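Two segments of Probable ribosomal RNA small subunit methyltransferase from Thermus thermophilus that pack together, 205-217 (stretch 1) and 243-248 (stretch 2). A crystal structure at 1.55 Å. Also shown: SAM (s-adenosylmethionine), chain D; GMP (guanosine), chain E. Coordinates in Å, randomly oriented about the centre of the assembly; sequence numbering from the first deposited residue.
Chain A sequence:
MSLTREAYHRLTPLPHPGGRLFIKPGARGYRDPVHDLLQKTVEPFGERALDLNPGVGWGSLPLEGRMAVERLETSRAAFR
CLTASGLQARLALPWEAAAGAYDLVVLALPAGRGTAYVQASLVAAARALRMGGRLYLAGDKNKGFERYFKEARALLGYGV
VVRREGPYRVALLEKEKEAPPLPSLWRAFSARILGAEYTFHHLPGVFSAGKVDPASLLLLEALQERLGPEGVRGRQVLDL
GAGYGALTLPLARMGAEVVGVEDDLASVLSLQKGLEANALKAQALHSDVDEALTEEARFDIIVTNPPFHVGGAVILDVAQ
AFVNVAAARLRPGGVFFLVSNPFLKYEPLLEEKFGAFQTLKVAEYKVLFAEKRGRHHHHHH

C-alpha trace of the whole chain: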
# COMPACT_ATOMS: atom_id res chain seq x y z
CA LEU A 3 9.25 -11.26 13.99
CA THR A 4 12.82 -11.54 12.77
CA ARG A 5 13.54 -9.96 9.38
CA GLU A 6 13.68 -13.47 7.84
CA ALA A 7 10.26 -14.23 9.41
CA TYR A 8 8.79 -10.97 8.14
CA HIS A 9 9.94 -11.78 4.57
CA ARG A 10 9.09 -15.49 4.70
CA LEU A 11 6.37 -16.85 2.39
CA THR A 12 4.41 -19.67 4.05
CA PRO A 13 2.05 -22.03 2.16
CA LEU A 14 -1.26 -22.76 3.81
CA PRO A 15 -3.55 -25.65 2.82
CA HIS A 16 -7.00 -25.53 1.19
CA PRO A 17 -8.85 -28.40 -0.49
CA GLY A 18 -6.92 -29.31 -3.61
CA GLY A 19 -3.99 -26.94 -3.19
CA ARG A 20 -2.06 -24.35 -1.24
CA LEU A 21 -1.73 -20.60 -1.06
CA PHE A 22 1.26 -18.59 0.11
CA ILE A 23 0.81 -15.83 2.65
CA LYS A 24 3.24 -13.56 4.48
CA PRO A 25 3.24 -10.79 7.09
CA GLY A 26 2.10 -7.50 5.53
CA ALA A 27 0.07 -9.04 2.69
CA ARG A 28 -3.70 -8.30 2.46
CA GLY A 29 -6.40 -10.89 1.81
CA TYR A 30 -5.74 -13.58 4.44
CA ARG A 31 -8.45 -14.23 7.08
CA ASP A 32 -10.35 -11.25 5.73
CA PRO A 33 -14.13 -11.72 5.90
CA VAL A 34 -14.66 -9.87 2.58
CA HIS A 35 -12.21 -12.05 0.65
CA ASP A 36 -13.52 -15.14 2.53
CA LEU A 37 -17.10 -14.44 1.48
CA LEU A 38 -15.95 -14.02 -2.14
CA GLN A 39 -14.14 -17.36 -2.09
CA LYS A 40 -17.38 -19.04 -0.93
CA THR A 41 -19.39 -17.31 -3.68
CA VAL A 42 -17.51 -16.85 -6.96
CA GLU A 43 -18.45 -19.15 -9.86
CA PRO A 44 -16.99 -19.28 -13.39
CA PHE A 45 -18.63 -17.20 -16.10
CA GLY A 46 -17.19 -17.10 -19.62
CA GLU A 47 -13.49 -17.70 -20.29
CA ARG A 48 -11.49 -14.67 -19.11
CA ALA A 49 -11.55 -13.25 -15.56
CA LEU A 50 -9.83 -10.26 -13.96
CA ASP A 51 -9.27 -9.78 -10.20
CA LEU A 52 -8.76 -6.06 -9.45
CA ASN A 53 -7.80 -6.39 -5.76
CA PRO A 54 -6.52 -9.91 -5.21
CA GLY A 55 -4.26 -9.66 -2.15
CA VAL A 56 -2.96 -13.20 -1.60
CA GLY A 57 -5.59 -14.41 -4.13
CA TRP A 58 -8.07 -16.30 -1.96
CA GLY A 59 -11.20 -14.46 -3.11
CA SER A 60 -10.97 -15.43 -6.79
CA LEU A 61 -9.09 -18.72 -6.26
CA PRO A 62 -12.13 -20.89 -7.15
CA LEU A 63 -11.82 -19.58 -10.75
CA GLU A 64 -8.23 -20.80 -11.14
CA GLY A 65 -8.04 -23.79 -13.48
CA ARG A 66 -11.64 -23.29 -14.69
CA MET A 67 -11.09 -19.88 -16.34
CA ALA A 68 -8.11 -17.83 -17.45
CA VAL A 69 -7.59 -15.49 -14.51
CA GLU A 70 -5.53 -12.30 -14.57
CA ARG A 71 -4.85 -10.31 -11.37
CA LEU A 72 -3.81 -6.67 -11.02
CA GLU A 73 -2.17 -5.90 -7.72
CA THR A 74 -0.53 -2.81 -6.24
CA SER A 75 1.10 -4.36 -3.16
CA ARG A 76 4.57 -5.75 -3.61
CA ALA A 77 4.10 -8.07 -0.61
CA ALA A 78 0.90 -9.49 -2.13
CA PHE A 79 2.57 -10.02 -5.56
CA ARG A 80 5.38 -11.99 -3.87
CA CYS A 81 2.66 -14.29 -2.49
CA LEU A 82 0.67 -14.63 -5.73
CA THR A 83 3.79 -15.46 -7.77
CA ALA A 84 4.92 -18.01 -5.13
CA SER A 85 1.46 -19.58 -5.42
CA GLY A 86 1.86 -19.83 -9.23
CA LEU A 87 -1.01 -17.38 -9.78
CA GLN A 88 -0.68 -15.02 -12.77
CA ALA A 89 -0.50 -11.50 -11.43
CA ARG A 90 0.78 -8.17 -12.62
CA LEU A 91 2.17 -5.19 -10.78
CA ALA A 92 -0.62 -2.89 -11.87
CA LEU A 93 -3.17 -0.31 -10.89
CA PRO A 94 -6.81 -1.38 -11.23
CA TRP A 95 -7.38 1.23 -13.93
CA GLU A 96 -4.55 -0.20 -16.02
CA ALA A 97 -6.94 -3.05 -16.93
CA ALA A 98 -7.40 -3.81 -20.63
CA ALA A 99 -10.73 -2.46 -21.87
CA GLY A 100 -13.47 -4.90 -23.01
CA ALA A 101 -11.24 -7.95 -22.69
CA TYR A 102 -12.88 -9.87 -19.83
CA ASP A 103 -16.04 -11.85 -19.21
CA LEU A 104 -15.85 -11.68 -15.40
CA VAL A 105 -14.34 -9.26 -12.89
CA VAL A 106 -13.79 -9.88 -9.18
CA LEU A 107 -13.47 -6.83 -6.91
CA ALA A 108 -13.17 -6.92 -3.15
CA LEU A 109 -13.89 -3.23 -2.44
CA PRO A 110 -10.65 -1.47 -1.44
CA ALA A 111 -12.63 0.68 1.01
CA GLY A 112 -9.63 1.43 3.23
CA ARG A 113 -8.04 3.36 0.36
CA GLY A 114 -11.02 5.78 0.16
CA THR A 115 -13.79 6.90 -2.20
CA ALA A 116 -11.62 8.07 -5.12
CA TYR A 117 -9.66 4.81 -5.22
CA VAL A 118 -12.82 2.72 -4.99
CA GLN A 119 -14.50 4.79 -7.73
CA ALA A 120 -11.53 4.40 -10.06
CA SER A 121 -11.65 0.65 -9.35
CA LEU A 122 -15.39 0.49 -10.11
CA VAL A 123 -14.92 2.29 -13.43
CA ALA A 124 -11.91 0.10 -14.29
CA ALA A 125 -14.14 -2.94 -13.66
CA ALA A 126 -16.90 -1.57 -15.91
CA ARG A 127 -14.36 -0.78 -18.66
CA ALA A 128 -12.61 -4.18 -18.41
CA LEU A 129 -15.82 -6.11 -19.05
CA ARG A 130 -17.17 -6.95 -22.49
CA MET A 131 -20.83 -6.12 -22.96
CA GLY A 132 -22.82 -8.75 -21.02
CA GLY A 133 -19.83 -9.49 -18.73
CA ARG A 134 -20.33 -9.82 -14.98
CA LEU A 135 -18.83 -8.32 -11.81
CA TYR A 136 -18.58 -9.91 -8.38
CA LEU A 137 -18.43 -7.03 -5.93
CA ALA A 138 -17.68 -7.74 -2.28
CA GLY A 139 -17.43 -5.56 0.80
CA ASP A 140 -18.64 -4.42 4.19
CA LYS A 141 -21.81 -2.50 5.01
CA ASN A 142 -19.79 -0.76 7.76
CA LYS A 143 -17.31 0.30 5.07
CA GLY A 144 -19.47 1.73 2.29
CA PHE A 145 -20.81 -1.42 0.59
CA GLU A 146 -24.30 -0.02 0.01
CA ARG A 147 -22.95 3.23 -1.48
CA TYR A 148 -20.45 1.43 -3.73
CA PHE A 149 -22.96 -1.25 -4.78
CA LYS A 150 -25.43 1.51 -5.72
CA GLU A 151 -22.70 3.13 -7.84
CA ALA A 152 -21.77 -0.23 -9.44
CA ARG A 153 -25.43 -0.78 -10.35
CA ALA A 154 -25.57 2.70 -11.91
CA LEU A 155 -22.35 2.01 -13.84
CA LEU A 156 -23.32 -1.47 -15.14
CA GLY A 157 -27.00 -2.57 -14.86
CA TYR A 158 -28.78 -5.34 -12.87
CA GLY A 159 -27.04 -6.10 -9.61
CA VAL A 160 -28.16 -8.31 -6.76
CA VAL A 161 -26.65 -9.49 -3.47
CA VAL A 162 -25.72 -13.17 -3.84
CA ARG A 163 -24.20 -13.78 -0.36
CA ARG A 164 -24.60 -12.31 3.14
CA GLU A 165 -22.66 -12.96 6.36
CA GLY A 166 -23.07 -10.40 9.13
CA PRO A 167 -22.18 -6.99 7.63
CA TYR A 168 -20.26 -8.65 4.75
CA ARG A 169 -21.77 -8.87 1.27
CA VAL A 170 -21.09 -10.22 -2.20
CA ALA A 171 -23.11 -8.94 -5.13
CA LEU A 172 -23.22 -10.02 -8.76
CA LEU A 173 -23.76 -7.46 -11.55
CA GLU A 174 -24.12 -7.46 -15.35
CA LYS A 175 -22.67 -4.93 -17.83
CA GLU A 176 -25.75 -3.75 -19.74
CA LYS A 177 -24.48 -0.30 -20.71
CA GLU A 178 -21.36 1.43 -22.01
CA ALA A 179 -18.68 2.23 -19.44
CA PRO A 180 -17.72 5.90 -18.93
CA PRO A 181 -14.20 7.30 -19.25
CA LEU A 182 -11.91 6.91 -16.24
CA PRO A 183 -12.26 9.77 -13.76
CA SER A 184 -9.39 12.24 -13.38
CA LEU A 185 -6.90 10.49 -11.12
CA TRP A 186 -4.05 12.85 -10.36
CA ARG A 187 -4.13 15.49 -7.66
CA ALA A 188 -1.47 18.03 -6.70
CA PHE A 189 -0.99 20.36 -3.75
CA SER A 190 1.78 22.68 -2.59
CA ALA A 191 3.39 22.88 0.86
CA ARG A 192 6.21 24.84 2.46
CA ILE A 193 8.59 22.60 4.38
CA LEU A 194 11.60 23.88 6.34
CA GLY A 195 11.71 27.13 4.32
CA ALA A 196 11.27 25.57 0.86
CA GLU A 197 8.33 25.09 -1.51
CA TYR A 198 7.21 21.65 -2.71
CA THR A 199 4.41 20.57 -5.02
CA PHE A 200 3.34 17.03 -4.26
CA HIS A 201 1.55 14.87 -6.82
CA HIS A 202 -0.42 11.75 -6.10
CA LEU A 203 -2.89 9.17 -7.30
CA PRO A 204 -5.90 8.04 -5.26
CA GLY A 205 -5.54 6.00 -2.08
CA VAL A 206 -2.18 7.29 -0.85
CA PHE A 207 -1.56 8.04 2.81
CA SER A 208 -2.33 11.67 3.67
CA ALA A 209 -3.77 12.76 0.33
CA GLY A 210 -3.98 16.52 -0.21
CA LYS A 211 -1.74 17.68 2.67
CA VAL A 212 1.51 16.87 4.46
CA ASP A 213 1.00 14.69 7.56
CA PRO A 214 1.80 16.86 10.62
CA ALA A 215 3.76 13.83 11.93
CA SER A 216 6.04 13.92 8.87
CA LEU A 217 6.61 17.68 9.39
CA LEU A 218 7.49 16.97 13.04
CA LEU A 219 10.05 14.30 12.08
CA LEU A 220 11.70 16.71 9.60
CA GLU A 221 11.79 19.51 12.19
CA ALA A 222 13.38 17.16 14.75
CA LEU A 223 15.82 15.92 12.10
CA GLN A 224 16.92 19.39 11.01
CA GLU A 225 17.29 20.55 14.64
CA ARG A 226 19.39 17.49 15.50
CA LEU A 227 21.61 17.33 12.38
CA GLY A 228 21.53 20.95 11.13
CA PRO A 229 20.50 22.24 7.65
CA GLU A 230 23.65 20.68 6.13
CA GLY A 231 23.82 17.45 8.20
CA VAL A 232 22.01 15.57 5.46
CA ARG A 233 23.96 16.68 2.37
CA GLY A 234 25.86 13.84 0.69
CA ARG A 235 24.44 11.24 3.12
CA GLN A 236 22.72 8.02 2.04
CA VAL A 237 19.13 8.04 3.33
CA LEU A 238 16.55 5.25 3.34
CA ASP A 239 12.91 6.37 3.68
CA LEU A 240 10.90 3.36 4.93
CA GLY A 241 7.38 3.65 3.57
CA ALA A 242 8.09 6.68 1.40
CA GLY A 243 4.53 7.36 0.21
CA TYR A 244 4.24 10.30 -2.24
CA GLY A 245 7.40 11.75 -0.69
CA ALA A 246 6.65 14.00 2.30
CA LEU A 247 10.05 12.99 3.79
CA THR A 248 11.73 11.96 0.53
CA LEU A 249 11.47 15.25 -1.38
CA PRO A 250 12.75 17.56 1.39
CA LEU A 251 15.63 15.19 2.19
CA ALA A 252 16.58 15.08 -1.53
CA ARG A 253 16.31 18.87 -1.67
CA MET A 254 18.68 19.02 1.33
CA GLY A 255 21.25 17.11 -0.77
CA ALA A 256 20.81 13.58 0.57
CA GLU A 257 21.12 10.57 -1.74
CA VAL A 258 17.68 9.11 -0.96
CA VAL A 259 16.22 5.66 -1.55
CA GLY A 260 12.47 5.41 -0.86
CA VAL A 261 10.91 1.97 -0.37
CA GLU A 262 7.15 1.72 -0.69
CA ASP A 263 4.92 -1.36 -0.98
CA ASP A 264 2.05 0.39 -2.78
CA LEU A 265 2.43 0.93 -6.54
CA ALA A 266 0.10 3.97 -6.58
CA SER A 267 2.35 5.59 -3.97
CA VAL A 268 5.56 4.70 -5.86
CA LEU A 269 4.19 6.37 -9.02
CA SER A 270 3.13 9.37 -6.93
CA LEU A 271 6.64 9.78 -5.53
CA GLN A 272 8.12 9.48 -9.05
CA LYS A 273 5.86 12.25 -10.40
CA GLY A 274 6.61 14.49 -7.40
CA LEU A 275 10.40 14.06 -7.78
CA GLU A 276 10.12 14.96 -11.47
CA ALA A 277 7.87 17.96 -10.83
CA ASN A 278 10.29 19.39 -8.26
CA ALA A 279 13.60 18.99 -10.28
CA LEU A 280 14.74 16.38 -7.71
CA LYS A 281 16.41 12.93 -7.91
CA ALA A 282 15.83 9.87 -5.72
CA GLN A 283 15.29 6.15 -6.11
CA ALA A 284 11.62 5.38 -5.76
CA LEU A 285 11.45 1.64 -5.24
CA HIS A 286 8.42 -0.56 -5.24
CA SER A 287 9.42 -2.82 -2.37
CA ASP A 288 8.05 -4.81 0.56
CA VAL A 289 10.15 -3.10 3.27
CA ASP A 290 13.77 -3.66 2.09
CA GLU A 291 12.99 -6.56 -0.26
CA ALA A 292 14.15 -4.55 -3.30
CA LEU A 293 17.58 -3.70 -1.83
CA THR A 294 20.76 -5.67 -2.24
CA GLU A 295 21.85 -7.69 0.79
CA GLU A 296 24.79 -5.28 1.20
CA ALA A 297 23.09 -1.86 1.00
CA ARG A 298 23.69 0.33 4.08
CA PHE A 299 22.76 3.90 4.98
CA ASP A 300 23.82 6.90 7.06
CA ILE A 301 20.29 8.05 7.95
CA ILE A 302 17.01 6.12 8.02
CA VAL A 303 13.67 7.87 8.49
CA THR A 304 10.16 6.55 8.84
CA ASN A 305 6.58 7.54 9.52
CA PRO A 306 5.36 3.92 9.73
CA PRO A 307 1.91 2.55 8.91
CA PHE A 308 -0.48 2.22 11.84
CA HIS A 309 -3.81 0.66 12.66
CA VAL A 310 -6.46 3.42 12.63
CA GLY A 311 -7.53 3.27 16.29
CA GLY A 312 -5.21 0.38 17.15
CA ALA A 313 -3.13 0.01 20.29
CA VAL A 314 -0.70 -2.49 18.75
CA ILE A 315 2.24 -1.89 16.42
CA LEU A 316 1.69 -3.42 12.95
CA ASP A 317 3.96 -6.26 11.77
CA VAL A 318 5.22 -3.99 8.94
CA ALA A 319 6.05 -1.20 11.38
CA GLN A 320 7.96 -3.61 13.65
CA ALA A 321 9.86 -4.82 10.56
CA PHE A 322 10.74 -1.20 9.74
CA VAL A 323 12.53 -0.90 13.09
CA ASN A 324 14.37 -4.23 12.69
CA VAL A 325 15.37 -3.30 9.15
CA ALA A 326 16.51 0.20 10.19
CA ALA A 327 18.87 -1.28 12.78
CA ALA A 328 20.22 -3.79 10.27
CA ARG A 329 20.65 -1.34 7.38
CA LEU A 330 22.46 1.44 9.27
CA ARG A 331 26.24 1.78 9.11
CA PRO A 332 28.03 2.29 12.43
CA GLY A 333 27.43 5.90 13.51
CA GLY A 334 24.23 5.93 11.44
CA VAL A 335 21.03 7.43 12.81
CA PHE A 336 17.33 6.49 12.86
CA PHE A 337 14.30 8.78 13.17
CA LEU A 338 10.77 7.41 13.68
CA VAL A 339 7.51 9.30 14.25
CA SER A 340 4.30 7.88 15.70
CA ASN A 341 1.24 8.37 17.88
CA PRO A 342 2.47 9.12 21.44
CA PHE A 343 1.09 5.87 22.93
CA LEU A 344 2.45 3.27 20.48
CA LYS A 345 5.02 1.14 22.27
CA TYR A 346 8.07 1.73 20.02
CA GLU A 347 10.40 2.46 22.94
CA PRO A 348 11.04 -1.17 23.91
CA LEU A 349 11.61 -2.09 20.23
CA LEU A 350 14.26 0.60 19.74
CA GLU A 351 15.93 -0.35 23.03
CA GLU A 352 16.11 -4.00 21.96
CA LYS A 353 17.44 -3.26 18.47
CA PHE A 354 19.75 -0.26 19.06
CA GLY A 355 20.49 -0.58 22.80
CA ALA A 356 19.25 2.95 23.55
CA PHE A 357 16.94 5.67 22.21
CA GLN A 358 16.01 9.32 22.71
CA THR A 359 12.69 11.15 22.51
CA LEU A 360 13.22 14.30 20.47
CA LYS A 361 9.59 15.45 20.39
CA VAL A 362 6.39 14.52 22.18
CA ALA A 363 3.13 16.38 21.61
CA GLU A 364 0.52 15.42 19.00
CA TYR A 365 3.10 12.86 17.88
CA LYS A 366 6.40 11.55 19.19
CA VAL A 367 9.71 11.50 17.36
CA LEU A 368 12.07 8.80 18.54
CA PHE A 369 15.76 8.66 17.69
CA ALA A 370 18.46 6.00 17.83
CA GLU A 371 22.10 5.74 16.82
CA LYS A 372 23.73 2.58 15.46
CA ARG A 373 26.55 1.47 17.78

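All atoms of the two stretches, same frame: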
# COMPACT_ATOMS: atom_id res chain seq x y z
N GLY A 205 -5.74 7.08 -3.05
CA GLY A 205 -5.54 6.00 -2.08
C GLY A 205 -4.29 6.14 -1.23
O GLY A 205 -4.07 5.36 -0.27
N VAL A 206 -3.44 7.09 -1.58
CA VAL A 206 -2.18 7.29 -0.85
C VAL A 206 -2.44 7.76 0.57
O VAL A 206 -3.51 8.34 0.87
CB VAL A 206 -1.24 8.30 -1.57
CG1 VAL A 206 -0.94 7.83 -2.98
CG2 VAL A 206 -1.87 9.70 -1.57
N PHE A 207 -1.47 7.49 1.45
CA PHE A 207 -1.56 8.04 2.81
C PHE A 207 -1.48 9.56 2.75
O PHE A 207 -0.63 10.13 2.06
CB PHE A 207 -0.42 7.51 3.67
CG PHE A 207 -0.36 8.14 5.03
CD1 PHE A 207 -1.26 7.75 6.01
CD2 PHE A 207 0.60 9.11 5.34
CE1 PHE A 207 -1.22 8.33 7.28
CE2 PHE A 207 0.66 9.69 6.61
CZ PHE A 207 -0.27 9.29 7.58
N SER A 208 -2.36 10.21 3.51
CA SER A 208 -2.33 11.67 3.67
C SER A 208 -2.45 12.43 2.35
O SER A 208 -1.71 13.38 2.08
CB SER A 208 -1.12 12.14 4.48
OG SER A 208 -1.33 13.49 4.91
N ALA A 209 -3.45 12.04 1.55
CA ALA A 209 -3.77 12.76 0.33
C ALA A 209 -4.05 14.23 0.62
O ALA A 209 -4.72 14.56 1.60
CB ALA A 209 -5.01 12.13 -0.31
N GLY A 210 -3.55 15.11 -0.24
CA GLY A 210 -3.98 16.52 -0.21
C GLY A 210 -3.27 17.45 0.76
O GLY A 210 -3.42 18.67 0.68
N LYS A 211 -2.48 16.88 1.68
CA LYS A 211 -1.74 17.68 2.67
C LYS A 211 -0.64 16.86 3.32
O LYS A 211 -0.76 15.65 3.45
CB LYS A 211 -2.65 18.24 3.77
CG LYS A 211 -3.31 17.19 4.65
CD LYS A 211 -4.46 17.82 5.44
CE LYS A 211 -4.94 16.91 6.56
NZ LYS A 211 -5.49 15.64 6.04
N VAL A 212 0.42 17.54 3.76
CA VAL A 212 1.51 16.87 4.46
C VAL A 212 1.07 16.47 5.87
O VAL A 212 0.55 17.31 6.63
CB VAL A 212 2.78 17.76 4.48
CG1 VAL A 212 3.89 17.08 5.25
CG2 VAL A 212 3.25 18.05 3.06
N ASP A 213 1.25 15.19 6.20
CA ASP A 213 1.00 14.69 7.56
C ASP A 213 1.78 15.53 8.57
O ASP A 213 3.00 15.67 8.46
CB ASP A 213 1.41 13.20 7.64
CG ASP A 213 1.14 12.57 9.02
OD1 ASP A 213 0.75 13.26 9.97
OD2 ASP A 213 1.35 11.34 9.13
N PRO A 214 1.09 16.14 9.56
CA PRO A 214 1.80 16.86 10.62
C PRO A 214 2.91 16.01 11.28
O PRO A 214 3.92 16.57 11.71
CB PRO A 214 0.69 17.20 11.62
CG PRO A 214 -0.57 17.29 10.74
CD PRO A 214 -0.38 16.18 9.74
N ALA A 215 2.74 14.69 11.35
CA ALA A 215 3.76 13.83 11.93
C ALA A 215 5.05 13.86 11.11
O ALA A 215 6.16 13.87 11.67
CB ALA A 215 3.25 12.39 12.06
N SER A 216 4.90 13.85 9.79
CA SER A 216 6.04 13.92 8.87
C SER A 216 6.78 15.26 9.03
O SER A 216 8.02 15.29 9.08
CB SER A 216 5.56 13.73 7.43
OG SER A 216 4.86 12.50 7.28
N LEU A 217 6.02 16.36 9.12
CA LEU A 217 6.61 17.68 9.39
C LEU A 217 7.40 17.66 10.70
O LEU A 217 8.50 18.18 10.76
CB LEU A 217 5.54 18.78 9.45
CG LEU A 217 4.83 19.08 8.13
CD1 LEU A 217 3.72 20.10 8.35
CD2 LEU A 217 5.83 19.60 7.09
N GLY A 243 5.75 6.70 0.66
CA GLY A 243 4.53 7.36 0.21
C GLY A 243 4.74 8.24 -1.01
O GLY A 243 5.58 7.91 -1.85
N TYR A 244 4.00 9.36 -1.12
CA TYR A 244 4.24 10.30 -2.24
C TYR A 244 5.44 11.24 -2.02
O TYR A 244 5.72 12.11 -2.84
CB TYR A 244 2.98 11.09 -2.60
CG TYR A 244 2.47 11.93 -1.47
CD1 TYR A 244 3.13 13.09 -1.06
CD2 TYR A 244 1.30 11.56 -0.80
CE1 TYR A 244 2.64 13.86 -0.01
CE2 TYR A 244 0.80 12.33 0.24
CZ TYR A 244 1.48 13.46 0.64
OH TYR A 244 0.98 14.18 1.68
N GLY A 245 6.14 11.05 -0.90
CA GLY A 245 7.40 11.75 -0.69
C GLY A 245 7.49 12.89 0.29
O GLY A 245 8.39 13.71 0.18
N ALA A 246 6.60 12.92 1.30
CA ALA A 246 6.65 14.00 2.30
C ALA A 246 8.02 14.12 2.98
O ALA A 246 8.48 15.22 3.25
CB ALA A 246 5.54 13.85 3.34
N LEU A 247 8.67 12.98 3.25
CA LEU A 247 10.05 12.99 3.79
C LEU A 247 11.10 12.97 2.67
O LEU A 247 12.14 13.62 2.76
CB LEU A 247 10.30 11.80 4.73
CG LEU A 247 9.31 11.64 5.89
CD1 LEU A 247 9.64 10.41 6.73
CD2 LEU A 247 9.27 12.88 6.78
N THR A 248 10.80 12.21 1.62
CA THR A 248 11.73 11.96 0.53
C THR A 248 12.15 13.23 -0.20
O THR A 248 13.33 13.45 -0.44
CB THR A 248 11.11 11.01 -0.51
OG1 THR A 248 10.33 9.98 0.15
CG2 THR A 248 12.20 10.43 -1.44
N SAM D . 6.51 8.63 4.36
CA SAM D . 5.15 9.09 3.91
C SAM D . 4.76 10.33 4.69
O SAM D . 5.46 10.59 5.68
OXT SAM D . 3.78 10.99 4.34
CB SAM D . 4.08 8.01 4.15
CG SAM D . 3.90 7.57 5.60
SD SAM D . 2.53 6.38 5.76
CE SAM D . 2.11 6.56 7.52
C5' SAM D . 3.30 4.74 5.78
C4' SAM D . 3.70 4.27 4.39
O4' SAM D . 4.18 2.94 4.57
C3' SAM D . 2.56 4.23 3.37
O3' SAM D . 2.87 4.97 2.19
C2' SAM D . 2.38 2.73 3.10
O2' SAM D . 1.91 2.39 1.81
C1' SAM D . 3.81 2.26 3.39
N9 SAM D . 3.87 0.82 3.59
C8 SAM D . 2.91 -0.03 4.13
N7 SAM D . 3.41 -1.29 4.16
C5 SAM D . 4.67 -1.25 3.61
C6 SAM D . 5.63 -2.23 3.34
N6 SAM D . 5.41 -3.52 3.59
N1 SAM D . 6.82 -1.82 2.77
C2 SAM D . 7.07 -0.50 2.47
N3 SAM D . 6.11 0.48 2.68
C4 SAM D . 4.95 0.09 3.25
C4' GMP E . -4.36 12.18 13.89
O4' GMP E . -3.17 11.38 13.89
C3' GMP E . -5.41 11.39 13.12
O3' GMP E . -5.42 11.89 11.78
C2' GMP E . -4.88 9.97 13.13
O2' GMP E . -5.30 9.24 11.98
C1' GMP E . -3.37 10.19 13.12
N9 GMP E . -2.56 9.12 13.73
C8 GMP E . -2.87 8.31 14.75
N7 GMP E . -1.85 7.47 15.05
C5 GMP E . -0.83 7.77 14.21
C6 GMP E . 0.56 7.28 13.97
O6 GMP E . 1.04 6.36 14.66
N1 GMP E . 1.26 7.86 12.99
C2 GMP E . 0.77 8.87 12.22
N2 GMP E . 1.52 9.43 11.24
N3 GMP E . -0.49 9.37 12.39
C4 GMP E . -1.30 8.86 13.35
O HOH W 1 1.92 9.03 1.05
O HOH W 2 2.34 13.36 4.26

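The contact between the two stretches is small, about 333 Å² counted over both sides, and Tyr244 supplies the largest share. Its CA-to-CB bond points toward stretch 1, and with chi1 near +60° (p) the ring reaches into the loop that precedes the helix beginning at Pro214.

The polar part of the contact centres on the phenol oxygen. Tyr244 OH lies 2.8 Å from Ser208 O and 2.9 Å from Lys211 O, two carbonyls near the plane of the ring at its edge. The hydroxyl can donate its proton to Ser208 O, but with a second acceptor in reach the geometry does not settle the choice. Both carbonyls belong to a type II beta turn running from Ser208 to Lys211, so a single hydroxyl sits against both ends of the turn. Ser208 braces the same feature from within: its OG donates to Lys211 O at 2.7 Å. Gly210 suits this turn because its positive phi is easily adopted without a side chain.

Two waters extend the polar network. One donates to Phe207 O (3.0 Å from the water oxygen) and accepts from Tyr244 N (3.0 Å), joining the two backbones. The other accepts from Asp213 N at 2.9 Å and donates to Tyr244 OH at 3.0 Å and to SAM OXT at 2.8 Å, thereby tying both stretches to the cofactor.

Apolar packing fills the remaining space. Val206 CG2 rests 3.8 Å from Tyr244 CD2, at the ring edge, where a branched aliphatic side chain offers a compact surface. Farther along, Val212 CG1 and Ser216 CB each approach Ala246 CB at 4.1 Å; the short alanine side chain points toward stretch 1 and meets both, while also lying 3.5 Å from SAM OXT through its CB. Leu247 leaves its backbone sideways, but its end comes nearer, bringing CD2 to 3.6 Å from Ser216 O and 3.9 Å from Ser216 CB.

The ligands lie along the same surface. Ser216 pairs its packing role with a hydrogen bond from OG to SAM O (2.6 Å), and the SAM sulfur SD sits over one face of the Phe207 ring, 3.4 Å from CD2. Gly243 has no side chain, and a CB there would clash with SAM CB. Asp213 is well suited to the N-cap: its OD1 accepts from Ala215 N at 2.8 Å, while OD2 accepts from GMP N2 at 2.9 Å, so one carboxylate both caps the helix and holds the guanosine.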